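Local coordinates for protein galactonate dehydratase (Zobellia galactanivorans, PDB 5OLC) that belongs to the enolase superfamily, pairing a mandelate racemase-like N-terminal domain with an enolase-type C-terminal barrel domain, at residues Y207-A212 / Y239-Q244. Residues are numbered along the deposited sequence; the frame is centred on the assembly and turned at random.
Sequences YCYKEA and YKRLRQ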
loop_
_atom_site.group_PDB
_atom_site.type_symbol
_atom_site.label_atom_id
_atom_site.label_comp_id
_atom_site.label_asym_id
_atom_site.label_seq_id
_atom_site.Cartn_x
_atom_site.Cartn_y
_atom_site.Cartn_z
ATOM N N TYR A 207 -6.301 20.376 -21.446
ATOM C CA TYR A 207 -7.241 19.265 -21.416
ATOM C C TYR A 207 -7.333 18.583 -20.057
ATOM O O TYR A 207 -6.403 18.654 -19.252
ATOM C CB TYR A 207 -6.913 18.241 -22.513
ATOM C CG TYR A 207 -7.227 18.714 -23.914
ATOM C CD1 TYR A 207 -8.538 18.924 -24.322
ATOM C CD2 TYR A 207 -6.216 18.891 -24.852
ATOM C CE1 TYR A 207 -8.835 19.330 -25.620
ATOM C CE2 TYR A 207 -6.501 19.286 -26.158
ATOM C CZ TYR A 207 -7.812 19.512 -26.534
ATOM O OH TYR A 207 -8.106 19.924 -27.804
ATOM N N CYS A 208 -8.485 17.943 -19.806
ATOM C CA CYS A 208 -8.790 17.176 -18.601
ATOM C C CYS A 208 -8.667 15.708 -18.980
ATOM O O CYS A 208 -8.649 15.395 -20.171
ATOM C CB CYS A 208 -10.191 17.505 -18.084
ATOM S SG CYS A 208 -10.539 19.281 -17.949
ATOM N N TYR A 209 -8.582 14.807 -17.987
ATOM C CA TYR A 209 -8.429 13.372 -18.222
ATOM C C TYR A 209 -9.363 12.795 -19.305
ATOM O O TYR A 209 -8.871 12.099 -20.189
ATOM C CB TYR A 209 -8.542 12.566 -16.917
ATOM C CG TYR A 209 -8.445 11.072 -17.134
ATOM C CD1 TYR A 209 -7.298 10.498 -17.681
ATOM C CD2 TYR A 209 -9.508 10.231 -16.817
ATOM C CE1 TYR A 209 -7.217 9.129 -17.919
ATOM C CE2 TYR A 209 -9.433 8.856 -17.035
ATOM C CZ TYR A 209 -8.283 8.310 -17.581
ATOM O OH TYR A 209 -8.203 6.960 -17.800
ATOM N N LYS A 210 -10.678 13.103 -19.250
ATOM C CA LYS A 210 -11.681 12.639 -20.225
ATOM C C LYS A 210 -11.404 13.187 -21.644
ATOM O O LYS A 210 -11.611 12.484 -22.637
ATOM C CB LYS A 210 -13.101 13.050 -19.787
ATOM C CG LYS A 210 -13.690 12.246 -18.618
ATOM C CD LYS A 210 -15.198 12.503 -18.436
ATOM C CE LYS A 210 -15.537 13.796 -17.716
ATOM N NZ LYS A 210 -16.892 14.305 -18.066
ATOM N N GLU A 211 -10.957 14.445 -21.722
ATOM C CA GLU A 211 -10.643 15.132 -22.972
ATOM C C GLU A 211 -9.314 14.656 -23.556
ATOM O O GLU A 211 -9.152 14.643 -24.781
ATOM C CB GLU A 211 -10.608 16.650 -22.736
ATOM C CG GLU A 211 -11.986 17.281 -22.619
ATOM C CD GLU A 211 -12.070 18.684 -22.046
ATOM O OE1 GLU A 211 -11.073 19.166 -21.462
ATOM O OE2 GLU A 211 -13.161 19.290 -22.147
ATOM N N ALA A 212 -8.369 14.267 -22.673
ATOM C CA ALA A 212 -7.034 13.799 -23.027
ATOM C C ALA A 212 -7.050 12.414 -23.662
ATOM O O ALA A 212 -6.438 12.261 -24.720
ATOM C CB ALA A 212 -6.121 13.827 -21.810
ATOM N N TYR A 239 -2.391 11.712 -15.114
ATOM C CA TYR A 239 -1.219 11.355 -15.918
ATOM C C TYR A 239 -1.085 9.826 -15.931
ATOM O O TYR A 239 -1.140 9.219 -17.005
ATOM C CB TYR A 239 0.059 11.994 -15.318
ATOM C CG TYR A 239 0.436 13.351 -15.887
ATOM C CD1 TYR A 239 1.232 13.454 -17.026
ATOM C CD2 TYR A 239 0.078 14.527 -15.237
ATOM C CE1 TYR A 239 1.600 14.695 -17.545
ATOM C CE2 TYR A 239 0.424 15.778 -15.756
ATOM C CZ TYR A 239 1.189 15.857 -16.913
ATOM O OH TYR A 239 1.545 17.085 -17.434
ATOM N N LYS A 240 -0.985 9.208 -14.717
ATOM C CA LYS A 240 -0.862 7.760 -14.509
ATOM C C LYS A 240 -1.942 6.967 -15.246
ATOM O O LYS A 240 -1.605 5.999 -15.931
ATOM C CB LYS A 240 -0.847 7.394 -13.011
ATOM C CG LYS A 240 -0.344 5.969 -12.763
ATOM C CD LYS A 240 -0.277 5.597 -11.298
ATOM C CE LYS A 240 0.406 4.260 -11.128
ATOM N NZ LYS A 240 1.006 4.111 -9.776
ATOM N N ARG A 241 -3.232 7.380 -15.102
ATOM C CA ARG A 241 -4.394 6.748 -15.751
ATOM C C ARG A 241 -4.274 6.843 -17.281
ATOM O O ARG A 241 -4.499 5.857 -17.979
ATOM C CB ARG A 241 -5.707 7.423 -15.304
ATOM C CG ARG A 241 -6.359 6.928 -14.003
ATOM C CD ARG A 241 -7.820 7.402 -13.855
ATOM N NE ARG A 241 -7.992 8.841 -14.117
ATOM C CZ ARG A 241 -8.111 9.785 -13.185
ATOM N NH1 ARG A 241 -8.111 9.461 -11.896
ATOM N NH2 ARG A 241 -8.244 11.059 -13.536
ATOM N N LEU A 242 -3.913 8.034 -17.790
ATOM C CA LEU A 242 -3.760 8.305 -19.220
ATOM C C LEU A 242 -2.705 7.399 -19.831
ATOM O O LEU A 242 -2.925 6.839 -20.908
ATOM C CB LEU A 242 -3.423 9.782 -19.453
ATOM C CG LEU A 242 -3.454 10.271 -20.888
ATOM C CD1 LEU A 242 -4.803 10.088 -21.512
ATOM C CD2 LEU A 242 -3.130 11.697 -20.946
ATOM N N ARG A 243 -1.587 7.215 -19.108
ATOM C CA ARG A 243 -0.470 6.346 -19.476
ATOM C C ARG A 243 -0.962 4.891 -19.607
ATOM O O ARG A 243 -0.551 4.182 -20.528
ATOM C CB ARG A 243 0.605 6.442 -18.383
ATOM C CG ARG A 243 2.028 6.424 -18.892
ATOM C CD ARG A 243 2.969 6.325 -17.725
ATOM N NE ARG A 243 4.275 5.813 -18.130
ATOM C CZ ARG A 243 5.219 5.457 -17.269
ATOM N NH1 ARG A 243 4.997 5.531 -15.965
ATOM N NH2 ARG A 243 6.394 5.014 -17.707
ATOM N N GLN A 244 -1.873 4.472 -18.699
ATOM C CA GLN A 244 -2.468 3.132 -18.648
ATOM C C GLN A 244 -3.474 2.902 -19.773
ATOM O O GLN A 244 -3.609 1.771 -20.231
ATOM C CB GLN A 244 -3.143 2.881 -17.281
ATOM C CG GLN A 244 -2.154 2.669 -16.131
ATOM C CD GLN A 244 -2.739 2.694 -14.729
ATOM O OE1 GLN A 244 -3.878 3.119 -14.490
ATOM N NE2 GLN A 244 -1.943 2.262 -13.757
#
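Two neighbouring outer helices of the enolase-type barrel domain, 209-219 and 236-245, meet here through a cation-pi contact between Tyr209 and Arg241, backed by a small apolar patch. Tyr209, in the first turn of its helix just after the N-cap residue Cys208, sends its ring across to the second helix because CG lies anti to the backbone N (chi1 178°). Arg241 lies over one face of that ring. Arg241 CZ stands 4.2 Å from the centroid of the Tyr209 ring, while Arg241 NE sits toward the rim, 3.3 Å from Tyr209 CE2. The guanidinium does not stack flat: its plane is turned 67° from the ring. A bend at chi3 of Arg241 brings the group back over the tyrosine, and NH1 forms a salt bridge with Asp269 of a neighbouring subunit, so the same arginine serves both helix packing and assembly. Deeper in, Leu242 lays its methyls against Ala212, with CD2 3.8 Å from Ala212 CB, and its side chain also touches Ile250 on strand 250-252. No hydrogen bond links the two segments. Such lateral contact between successive helices, around parallel strands 198-202, 224-228 and 250-252, is characteristic of the TIM-barrel fold.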